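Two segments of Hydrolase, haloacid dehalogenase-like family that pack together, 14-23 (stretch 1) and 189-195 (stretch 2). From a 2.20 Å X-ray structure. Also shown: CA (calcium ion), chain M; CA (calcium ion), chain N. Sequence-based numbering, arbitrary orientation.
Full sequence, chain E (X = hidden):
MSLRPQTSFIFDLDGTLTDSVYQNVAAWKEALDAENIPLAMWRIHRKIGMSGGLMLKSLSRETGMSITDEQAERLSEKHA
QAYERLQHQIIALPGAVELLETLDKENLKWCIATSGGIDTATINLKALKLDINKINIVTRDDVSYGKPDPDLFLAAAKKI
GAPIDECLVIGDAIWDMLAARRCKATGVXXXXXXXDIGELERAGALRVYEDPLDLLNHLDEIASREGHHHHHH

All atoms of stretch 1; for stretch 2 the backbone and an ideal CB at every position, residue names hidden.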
# COMPACT_ATOMS: atom_id res chain seq x y z
N ASP E 14 0.42 8.61 -12.00
CA ASP E 14 -0.01 7.39 -11.34
C ASP E 14 0.08 7.53 -9.80
O ASP E 14 1.17 7.59 -9.25
CB ASP E 14 0.87 6.26 -11.91
CG ASP E 14 0.88 5.01 -11.06
OD1 ASP E 14 2.00 4.55 -10.74
OD2 ASP E 14 -0.20 4.46 -10.75
N GLY E 15 -1.07 7.63 -9.12
CA GLY E 15 -1.10 7.70 -7.67
C GLY E 15 -1.29 9.11 -7.17
O GLY E 15 -1.52 9.34 -5.98
N THR E 16 -1.22 10.06 -8.08
CA THR E 16 -1.21 11.47 -7.73
C THR E 16 -2.43 12.15 -8.34
O THR E 16 -3.18 12.84 -7.63
CB THR E 16 0.11 12.15 -8.20
OG1 THR E 16 1.23 11.60 -7.48
CG2 THR E 16 0.05 13.67 -8.02
N LEU E 17 -2.65 11.93 -9.64
CA LEU E 17 -3.87 12.41 -10.30
C LEU E 17 -4.86 11.26 -10.61
O LEU E 17 -6.07 11.47 -10.62
CB LEU E 17 -3.55 13.22 -11.56
CG LEU E 17 -2.68 14.46 -11.36
CD1 LEU E 17 -2.13 15.01 -12.69
CD2 LEU E 17 -3.43 15.54 -10.59
N THR E 18 -4.35 10.06 -10.87
CA THR E 18 -5.20 8.90 -11.09
C THR E 18 -4.94 7.83 -10.04
O THR E 18 -3.79 7.61 -9.63
CB THR E 18 -4.96 8.25 -12.48
OG1 THR E 18 -3.56 8.04 -12.68
CG2 THR E 18 -5.51 9.13 -13.58
N ASP E 19 -6.01 7.14 -9.64
CA ASP E 19 -5.91 6.07 -8.66
C ASP E 19 -5.41 4.77 -9.31
O ASP E 19 -6.19 3.83 -9.54
CB ASP E 19 -7.25 5.86 -7.97
CG ASP E 19 -7.15 4.98 -6.75
OD1 ASP E 19 -6.03 4.52 -6.44
OD2 ASP E 19 -8.21 4.76 -6.10
N SER E 20 -4.12 4.72 -9.61
CA SER E 20 -3.58 3.63 -10.41
C SER E 20 -2.36 2.88 -9.85
O SER E 20 -1.91 1.91 -10.45
CB SER E 20 -3.28 4.11 -11.83
OG SER E 20 -2.49 5.28 -11.81
N VAL E 21 -1.86 3.31 -8.70
CA VAL E 21 -0.72 2.64 -8.08
C VAL E 21 -1.00 1.16 -7.82
O VAL E 21 -0.15 0.32 -8.05
CB VAL E 21 -0.31 3.32 -6.75
CG1 VAL E 21 0.66 2.45 -5.98
CG2 VAL E 21 0.29 4.72 -7.00
N TYR E 22 -2.19 0.84 -7.31
CA TYR E 22 -2.51 -0.52 -6.93
C TYR E 22 -2.65 -1.43 -8.16
O TYR E 22 -2.37 -2.64 -8.09
CB TYR E 22 -3.77 -0.55 -6.02
CG TYR E 22 -3.48 0.05 -4.65
CD1 TYR E 22 -3.38 1.43 -4.48
CD2 TYR E 22 -3.27 -0.77 -3.54
CE1 TYR E 22 -3.10 1.98 -3.23
CE2 TYR E 22 -2.98 -0.22 -2.29
CZ TYR E 22 -2.90 1.16 -2.15
OH TYR E 22 -2.59 1.71 -0.93
N GLN E 23 -3.05 -0.85 -9.29
CA GLN E 23 -3.05 -1.60 -10.54
C GLN E 23 -1.61 -1.85 -10.99
O GLN E 23 -1.26 -2.95 -11.44
CB GLN E 23 -3.88 -0.88 -11.62
CG GLN E 23 -5.39 -0.98 -11.44
CD GLN E 23 -5.93 -0.11 -10.31
OE1 GLN E 23 -5.36 0.94 -9.98
NE2 GLN E 23 -7.05 -0.53 -9.73
N UNK E 189 3.75 16.13 -0.97
CA UNK E 189 3.39 14.74 -1.09
C UNK E 189 1.91 14.47 -0.88
O UNK E 189 1.27 15.15 -0.06
CB UNK E 189 4.21 13.92 -0.09
N UNK E 190 1.39 13.48 -1.60
CA UNK E 190 -0.01 13.04 -1.48
C UNK E 190 -0.07 11.61 -0.96
O UNK E 190 0.74 10.75 -1.36
CB UNK E 190 -0.73 13.14 -2.83
N UNK E 191 -1.05 11.34 -0.10
CA UNK E 191 -1.24 10.01 0.47
C UNK E 191 -1.93 9.03 -0.49
O UNK E 191 -2.06 7.84 -0.18
CB UNK E 191 -2.06 10.12 1.76
N UNK E 192 -2.35 9.53 -1.65
CA UNK E 192 -3.22 8.75 -2.55
C UNK E 192 -2.51 7.60 -3.28
O UNK E 192 -3.16 6.76 -3.92
CB UNK E 192 -3.84 9.69 -3.59
N UNK E 193 -1.18 7.55 -3.17
CA UNK E 193 -0.40 6.45 -3.73
C UNK E 193 -0.05 5.40 -2.69
O UNK E 193 0.74 4.49 -2.94
CB UNK E 193 0.88 6.99 -4.37
N UNK E 194 -0.63 5.52 -1.51
CA UNK E 194 -0.35 4.59 -0.43
C UNK E 194 0.92 4.80 0.41
O UNK E 194 1.10 4.06 1.34
CB UNK E 194 -0.29 3.19 -1.04
N UNK E 195 1.78 5.76 0.11
CA UNK E 195 2.91 6.08 1.01
C UNK E 195 2.40 6.91 2.21
O UNK E 195 1.43 7.66 2.08
CB UNK E 195 4.00 6.84 0.26
CA CA M . 3.46 7.89 -8.59
CA CA N . 1.63 2.59 3.03

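Position 189 lies in a strand, at phi/psi of -108/146, and its ideal CB points away from stretch 1, with nothing of that stretch within 5.5 Å. Stretch 1 therefore sets no preference, and almost any residue would suit. The deposited residue is Gly189.

Position 190 continues the strand, but its CA-to-CB bond points toward stretch 1. The ideal CB lies 5.0 Å from the O atom of Gly15 and 5.2 Å from the CA atom of Thr16, which leaves room for a side chain of some length. The Thr16 methyl offers it an apolar surface, so leucine, isoleucine, valine or methionine would be reasonable. Leu190 is found; its CD2 reaches to 3.7 Å from CG2 of Thr16 and 3.5 Å from O of Thr16, a van der Waals contact.

At position 191 the CB again points away and meets nothing of stretch 1, so many residues would do. It is Leu191, whose carbonyl O accepts a bond from the backbone N of position 194, 3.0 Å away, closing a turn.

Position 192 is more demanding. Its CB points toward stretch 1 and comes within 3.3 Å of the carbonyl O of Gly15, an acceptor. A short donor fits best: serine, or perhaps threonine or cysteine. Ser192 uses its p rotamer to donate from OG to O of Gly15 at 2.8 Å, the one direct hydrogen bond between the stretches. Its own carbonyl joins the contact through water: water 3 donates both to Ser192 O (2.9 Å) and to Asp19 OD1 (2.7 Å).

Position 193 has its CA 4.2 Å from the CA of Gly15, the closest pair of CA atoms across the stretches. An ideal CB would sit 3.5 Å from CG2 of Val21 and 3.7 Å from O of Gly15. The backbone angles (-98/8) do not require glycine, and alanine might be tolerated, but the crowding favours a small residue. Gly193 is present, and its carbonyl O lies 3.7 Å from CG1 of Val21.

Position 194 is decided twice over. Its phi of 82° would jam a CB against the preceding carbonyl, and that CB, pointing toward stretch 1, would clash with OH of Tyr22 at 2.7 Å. Glycine is expected, and Gly194 lets that hydroxyl OH approach its CA to 3.7 Å. O of Gly194 also binds the calcium ion of chain N at 2.3 Å.

Position 195 points sideways, beyond close reach of stretch 1, and is permissive. The residue is Tyr195, whose hydroxyl bonds elsewhere in the structure.

Stretch 2, residues 189-195: GLLSGGY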
# COMPACT_ATOMS: atom_id res chain seq x y z
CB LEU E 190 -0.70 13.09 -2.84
CG LEU E 190 -1.38 14.39 -3.32
CD1 LEU E 190 -0.58 15.60 -2.96
CD2 LEU E 190 -1.73 14.36 -4.83
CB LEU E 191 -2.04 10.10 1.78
CG LEU E 191 -1.50 11.04 2.87
CD1 LEU E 191 -2.43 11.01 4.09
CD2 LEU E 191 -0.07 10.63 3.27
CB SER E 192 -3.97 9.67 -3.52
OG SER E 192 -3.12 10.66 -4.08
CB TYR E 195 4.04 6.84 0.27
CG TYR E 195 4.76 6.08 -0.86
CD1 TYR E 195 4.14 5.84 -2.07
CD2 TYR E 195 6.09 5.65 -0.71
CE1 TYR E 195 4.79 5.16 -3.12
CE2 TYR E 195 6.76 4.95 -1.76
CZ TYR E 195 6.10 4.72 -2.96
OH TYR E 195 6.73 4.04 -4.02
O HOH W 1 4.28 6.17 -10.28
O HOH W 2 -3.18 5.24 -6.63
O HOH W 3 -5.62 5.30 -3.87
O HOH W 4 3.67 5.78 -6.97
O HOH W 5 5.81 8.43 -8.32
O HOH W 6 -0.26 3.04 4.64
O HOH W 7 -1.06 1.63 2.95
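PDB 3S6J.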